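Local atomic coordinates of lipoteichoic acid primase (Listeria monocytogenes, PDB entry 4UOP), a protein that belongs to the sulfatase-like family of metal-dependent enzymes, with a magnesium ion bound in its extracellular catalytic domain. Residues Ser104-Ala109 with Tyr124-Gln129. Numbering follows the deposited sequence.
Sequences SKSNTA and YYTNTQ. With MG (magnesium ion), chain J.
K105 reaches over the backbone of Y124 and Y125, its aliphatic chain bent at the third torsion (chi3 99°). Its NZ lies 3.2 Å from Y124 O, but that carbonyl oxygen sits too close to the lysine chain in the model, so the hydrogen bond is doubtful. A long, weak ion pair joins the same amine to E246 of the second subunit. Y125 O is buried beside this chain without a polar partner in the model.

S106 meets T126 through carbon: its CB rests 3.5 Å from T126 OG1 and 3.6 Å from T126 CG2, sitting over both branches of the threonine. T126 CG2 lies anti to its own backbone N and OG1 beside it (chi1 -67°), which turns both branches to the serine CB. Each residue occupies the N-cap position of its helix, and neither side chain makes a capping bond.

N107 and T108 turn to the metal. The OD1 of N107 accepts a bent hydrogen bond from T108 N (2.9 Å, 134° at the hydrogen) and another from a first-shell water of the magnesium, placing N107 in the second shell. T108 OG1 binds the magnesium directly at 2.1 Å.

A109 faces T128, its CB 3.7 Å from T128 OG1 and 4.0 Å from T128 CG2; this is van der Waals packing, and the T128 hydroxyl is hydrogen-bonded to Y161 O.

Helix 127-130 thus packs against the start of helix 107-117, whose T108 binds the magnesium together with E66, D284, H285 and a water, the metal centre of a sulfatase-type alpha/beta fold.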
# COMPACT_ATOMS: atom_id res chain seq x y z
N SER B 104 -7.63 0.31 2.78
CA SER B 104 -6.34 -0.17 2.33
C SER B 104 -5.31 0.97 2.36
O SER B 104 -5.11 1.59 3.40
CB SER B 104 -6.52 -0.76 0.93
OG SER B 104 -5.31 -1.28 0.48
N LYS B 105 -4.69 1.27 1.21
CA LYS B 105 -3.58 2.21 1.10
C LYS B 105 -3.96 3.66 1.38
O LYS B 105 -3.20 4.43 1.97
CB LYS B 105 -3.02 2.17 -0.35
CG LYS B 105 -1.75 1.36 -0.52
CD LYS B 105 -1.33 1.22 -2.00
CE LYS B 105 -0.23 2.23 -2.35
NZ LYS B 105 -0.08 2.55 -3.81
N SER B 106 -5.14 4.04 0.92
CA SER B 106 -5.60 5.43 1.02
C SER B 106 -6.89 5.48 1.84
O SER B 106 -7.99 5.44 1.30
CB SER B 106 -5.82 5.97 -0.39
OG SER B 106 -6.07 7.37 -0.36
N ASN B 107 -6.74 5.57 3.16
CA ASN B 107 -7.83 5.16 4.04
C ASN B 107 -9.19 5.86 3.82
O ASN B 107 -10.20 5.19 3.60
CB ASN B 107 -7.39 5.17 5.51
CG ASN B 107 -6.70 6.45 5.93
OD1 ASN B 107 -6.75 7.47 5.24
ND2 ASN B 107 -6.04 6.39 7.09
N THR B 108 -9.21 7.19 3.82
CA THR B 108 -10.45 7.93 3.62
C THR B 108 -11.11 7.59 2.26
O THR B 108 -12.30 7.32 2.19
CB THR B 108 -10.25 9.45 3.71
OG1 THR B 108 -9.55 9.77 4.92
CG2 THR B 108 -11.60 10.15 3.71
N ALA B 109 -10.30 7.62 1.20
CA ALA B 109 -10.78 7.30 -0.14
C ALA B 109 -11.21 5.85 -0.28
O ALA B 109 -12.15 5.55 -1.02
CB ALA B 109 -9.74 7.67 -1.18
N TYR B 124 -3.09 -3.17 -3.58
CA TYR B 124 -1.94 -2.62 -4.31
C TYR B 124 -2.17 -1.16 -4.72
O TYR B 124 -1.33 -0.31 -4.44
CB TYR B 124 -1.69 -3.52 -5.53
CG TYR B 124 -0.57 -3.13 -6.49
CD1 TYR B 124 -0.74 -2.09 -7.41
CD2 TYR B 124 0.62 -3.86 -6.55
CE1 TYR B 124 0.26 -1.75 -8.31
CE2 TYR B 124 1.63 -3.52 -7.44
CZ TYR B 124 1.44 -2.47 -8.32
OH TYR B 124 2.43 -2.13 -9.22
N TYR B 125 -3.29 -0.89 -5.40
CA TYR B 125 -3.65 0.46 -5.88
C TYR B 125 -4.45 1.30 -4.88
O TYR B 125 -4.98 0.79 -3.90
CB TYR B 125 -4.51 0.36 -7.14
CG TYR B 125 -3.94 -0.43 -8.29
CD1 TYR B 125 -2.86 0.05 -9.02
CD2 TYR B 125 -4.51 -1.65 -8.67
CE1 TYR B 125 -2.34 -0.67 -10.09
CE2 TYR B 125 -4.01 -2.37 -9.74
CZ TYR B 125 -2.92 -1.88 -10.44
OH TYR B 125 -2.42 -2.60 -11.50
N THR B 126 -4.53 2.61 -5.15
CA THR B 126 -5.62 3.45 -4.66
C THR B 126 -6.68 3.44 -5.75
O THR B 126 -6.48 4.00 -6.83
CB THR B 126 -5.15 4.89 -4.36
OG1 THR B 126 -4.24 4.86 -3.25
CG2 THR B 126 -6.30 5.78 -3.99
N ASN B 127 -7.80 2.77 -5.49
CA ASN B 127 -8.79 2.52 -6.52
C ASN B 127 -9.41 3.79 -7.08
O ASN B 127 -9.74 3.84 -8.27
CB ASN B 127 -9.88 1.55 -6.04
CG ASN B 127 -9.43 0.10 -6.09
OD1 ASN B 127 -8.35 -0.20 -6.61
ND2 ASN B 127 -10.23 -0.79 -5.55
N THR B 128 -9.55 4.83 -6.25
CA THR B 128 -10.13 6.07 -6.73
C THR B 128 -9.22 6.72 -7.78
O THR B 128 -9.70 7.43 -8.64
CB THR B 128 -10.46 7.06 -5.60
OG1 THR B 128 -9.27 7.42 -4.89
CG2 THR B 128 -11.47 6.46 -4.63
N GLN B 129 -7.91 6.46 -7.68
CA GLN B 129 -6.94 6.94 -8.67
C GLN B 129 -6.96 6.05 -9.90
O GLN B 129 -7.23 6.50 -10.99
CB GLN B 129 -5.53 6.93 -8.09
CG GLN B 129 -5.30 7.96 -6.99
CD GLN B 129 -4.83 9.30 -7.52
OE1 GLN B 129 -4.80 9.54 -8.74
NE2 GLN B 129 -4.46 10.18 -6.61
MG MG J . -9.88 9.46 6.96
O HOH W 1 -7.73 9.97 6.81